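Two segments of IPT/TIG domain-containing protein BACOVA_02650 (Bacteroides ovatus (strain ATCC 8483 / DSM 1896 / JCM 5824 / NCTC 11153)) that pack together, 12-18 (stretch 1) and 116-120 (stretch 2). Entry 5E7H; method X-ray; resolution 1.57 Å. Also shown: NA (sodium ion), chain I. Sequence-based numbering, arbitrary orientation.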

ATOM      1  N   MET A  12       2.793   4.151  -4.010  1.00 14.12           N
ATOM      2  CA  MET A  12       3.618   3.141  -4.673  1.00 14.72           C
ATOM      3  C   MET A  12       2.736   2.237  -5.522  1.00 15.11           C
ATOM      4  O   MET A  12       2.669   1.026  -5.309  1.00 17.16           O
ATOM      5  CB  MET A  12       4.433   2.337  -3.660  1.00 15.47           C
ATOM      6  CG  MET A  12       5.589   1.581  -4.317  1.00 15.20           C
ATOM      7  SD  MET A  12       6.782   0.909  -3.130  1.00 17.53           S
ATOM      8  CE  MET A  12       7.674   2.389  -2.747  1.00 19.02           C
ATOM      9  N   PRO A  13       2.068   2.839  -6.504  1.00 13.99           N
ATOM     10  CA  PRO A  13       1.211   2.041  -7.388  1.00 15.14           C
ATOM     11  C   PRO A  13       2.023   1.034  -8.166  1.00 16.94           C
ATOM     12  O   PRO A  13       3.134   1.313  -8.613  1.00 16.71           O
ATOM     13  CB  PRO A  13       0.569   3.082  -8.299  1.00 16.48           C
ATOM     14  CG  PRO A  13       1.460   4.271  -8.240  1.00 17.96           C
ATOM     15  CD  PRO A  13       2.085   4.260  -6.875  1.00 15.51           C
ATOM     16  N   VAL A  14       1.443  -0.150  -8.344  1.00 16.20           N
ATOM     17  CA  VAL A  14       2.071  -1.194  -9.147  1.00 16.37           C
ATOM     18  C   VAL A  14       2.249  -0.748 -10.599  1.00 15.64           C
ATOM     19  O   VAL A  14       1.360  -0.113 -11.201  1.00 16.08           O
ATOM     20  CB  VAL A  14       1.219  -2.496  -9.063  1.00 16.94           C
ATOM     21  CG1 VAL A  14       1.763  -3.589  -9.996  1.00 17.97           C
ATOM     22  CG2 VAL A  14       1.178  -2.999  -7.635  1.00 17.57           C
ATOM     23  N   VAL A  15       3.397  -1.075 -11.194  1.00 16.43           N
ATOM     24  CA  VAL A  15       3.615  -0.775 -12.594  1.00 16.82           C
ATOM     25  C   VAL A  15       2.562  -1.493 -13.458  1.00 16.64           C
ATOM     26  O   VAL A  15       2.339  -2.698 -13.313  1.00 18.27           O
ATOM     27  CB  VAL A  15       5.021  -1.187 -13.059  1.00 19.67           C
ATOM     28  CG1 VAL A  15       5.225  -0.913 -14.503  1.00 19.99           C
ATOM     29  CG2 VAL A  15       6.084  -0.452 -12.221  1.00 21.90           C
ATOM     30  N   GLY A  16       1.892  -0.744 -14.319  1.00 15.79           N
ATOM     31  CA  GLY A  16       0.842  -1.308 -15.149  1.00 16.12           C
ATOM     32  C   GLY A  16      -0.543  -1.093 -14.585  1.00 15.91           C
ATOM     33  O   GLY A  16      -1.524  -1.506 -15.197  1.00 17.07           O
ATOM     34  N   SER A  17      -0.627  -0.471 -13.417  1.00 17.52           N
ATOM     35  CA  SER A  17      -1.911  -0.169 -12.791  1.00 15.51           C
ATOM     36  C   SER A  17      -2.228   1.315 -12.925  1.00 17.97           C
ATOM     37  O   SER A  17      -1.379   2.121 -13.327  1.00 17.92           O
ATOM     38  CB  SER A  17      -1.919  -0.593 -11.330  1.00 16.97           C
ATOM     39  OG  SER A  17      -1.190   0.329 -10.520  1.00 18.76           O
ATOM     40  N   THR A  18      -3.476   1.672 -12.627  1.00 16.98           N
ATOM     41  CA  THR A  18      -3.954   3.039 -12.807  1.00 17.41           C
ATOM     42  C   THR A  18      -3.618   3.881 -11.591  1.00 18.38           C
ATOM     43  O   THR A  18      -3.832   3.460 -10.450  1.00 20.03           O
ATOM     44  CB  THR A  18      -5.465   3.071 -13.048  1.00 20.69           C
ATOM     45  OG1 THR A  18      -5.762   2.298 -14.214  1.00 23.08           O
ATOM     46  CG2 THR A  18      -5.960   4.506 -13.271  1.00 22.43           C
ATOM     47  N   TYR A 116      -2.771  -9.981 -11.769  1.00 13.13           N
ATOM     48  CA  TYR A 116      -2.540  -9.534 -13.162  1.00 15.99           C
ATOM     49  C   TYR A 116      -1.221  -8.802 -13.336  1.00 14.99           C
ATOM     50  O   TYR A 116      -0.468  -9.159 -14.255  1.00 16.16           O
ATOM     51  CB  TYR A 116      -3.709  -8.680 -13.694  1.00 16.62           C
ATOM     52  CG  TYR A 116      -5.034  -9.388 -13.621  1.00 16.16           C
ATOM     53  CD1 TYR A 116      -5.297 -10.496 -14.425  1.00 19.34           C
ATOM     54  CD2 TYR A 116      -6.010  -8.958 -12.743  1.00 17.24           C
ATOM     55  CE1 TYR A 116      -6.520 -11.149 -14.344  1.00 21.60           C
ATOM     56  CE2 TYR A 116      -7.225  -9.604 -12.653  1.00 19.57           C
ATOM     57  CZ  TYR A 116      -7.467 -10.694 -13.453  1.00 21.55           C
ATOM     58  OH  TYR A 116      -8.689 -11.333 -13.354  1.00 28.13           O
ATOM     59  N   VAL A 117      -0.946  -7.798 -12.498  1.00 12.97           N
ATOM     60  CA  VAL A 117       0.337  -7.115 -12.456  1.00 13.07           C
ATOM     61  C   VAL A 117       0.891  -7.174 -11.034  1.00 13.84           C
ATOM     62  O   VAL A 117       0.138  -7.342 -10.071  1.00 13.25           O
ATOM     63  CB  VAL A 117       0.223  -5.645 -12.936  1.00 12.12           C
ATOM     64  CG1 VAL A 117      -0.100  -5.614 -14.424  1.00 14.79           C
ATOM     65  CG2 VAL A 117      -0.820  -4.873 -12.162  1.00 14.16           C
ATOM     66  N   SER A 118       2.215  -7.100 -10.915  1.00 13.62           N
ATOM     67  CA  SER A 118       2.859  -6.992  -9.611  1.00 13.83           C
ATOM     68  C   SER A 118       4.225  -6.383  -9.788  1.00 13.76           C
ATOM     69  O   SER A 118       4.820  -6.453 -10.859  1.00 16.26           O
ATOM     70  CB  SER A 118       2.973  -8.358  -8.917  1.00 15.54           C
ATOM     71  OG  SER A 118       3.872  -9.211  -9.578  1.00 14.94           O
ATOM     72  N   ASN A 119       4.714  -5.777  -8.707  1.00 16.22           N
ATOM     73  CA  ASN A 119       6.092  -5.336  -8.641  1.00 17.59           C
ATOM     74  C   ASN A 119       6.866  -6.511  -8.054  1.00 17.13           C
ATOM     75  O   ASN A 119       7.028  -6.617  -6.835  1.00 21.04           O
ATOM     76  CB  ASN A 119       6.227  -4.078  -7.778  1.00 17.24           C
ATOM     77  CG  ASN A 119       5.813  -2.790  -8.498  1.00 21.33           C
ATOM     78  OD1 ASN A 119       5.284  -2.790  -9.618  1.00 21.80           O
ATOM     79  ND2 ASN A 119       6.100  -1.663  -7.849  1.00 21.09           N
ATOM     80  N   GLY A 120       7.277  -7.438  -8.911  1.00 17.20           N
ATOM     81  CA  GLY A 120       7.937  -8.644  -8.453  1.00 16.92           C
ATOM     82  C   GLY A 120       7.026  -9.531  -7.636  1.00 16.07           C
ATOM     83  O   GLY A 120       5.861  -9.717  -7.956  1.00 18.01           O
TER
HETATM   84 NA    NA I 508       7.330  -7.150  -4.347  1.00 24.60          NA
HETATM   85  O   HOH W   1       7.939  -4.622  -4.676  1.00 27.70           O

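Two irregular segments far apart in sequence can be joined very economically, by one well-made polar contact flanked by a small apolar patch. The contact between residues 12-18 and 116-120, which buries 282 Å² counting both sides, is a compact example, and neither side contributes a strand pairing to it.

The polar element is a single hydrogen bond. The backbone N of Val 15 donates to OD1 of Asn 119 at 3.0 Å, with a nearly straight N-H...O angle of 167°. An asparagine side chain suits this task because its amide oxygen can accept a hydrogen bond from a peptide NH much as a backbone carbonyl would. The CA-to-CB bond of Asn 119 points sideways, but chi1 in the m well (-79°) and chi2 of 7° bring the end of the side chain nearer to the other stretch. The other half of the amide is not wasted: ND2 is hydrogen-bonded elsewhere in the structure. The carbonyl O of Asn 119 has a separate role, binding the sodium ion NA at 2.6 Å; water 1 and atoms from elsewhere in the structure also bind the metal.

Beside this bond lies the apolar contact. The CA-to-CB bonds of buried Val 14 and of Val 117 each point toward the opposing stretch, and CG1 of Val 14 lies 3.6 Å from CG2 of Val 117. The same CG1 atom of Val 14 lies 3.6 Å from CA of Ser 118, so a short branched side chain fills the space beside the backbone as well as meeting its apolar counterpart. Van der Waals contacts to polar atoms add to this: CG2 of Val 15 lies 3.6 Å from OD1 of Asn 119, while the carbonyl O of Val 15 approaches CB of Val 117 at 3.6 Å.

Support within each segment completes the arrangement. Val 14 to Ser 17 form a type II beta turn, in which the carbonyl O of Val 14 accepts from Ser 17 twice: from the backbone N at 3.0 Å and from OG, with chi1 in the p well, at 2.7 Å. Gly 16 suits its place on two counts. At phi 97° and psi -2°, a CB would be jammed against the preceding carbonyl O, and it would also sit a tight 3.2 Å from CG1 of Val 117. In the other stretch, the CA-to-CB bond of Ser 118 points away from the other stretch, and its OG donates to the carbonyl O of Gly 120 at 2.6 Å, while the positive phi of Gly 120 favours glycine.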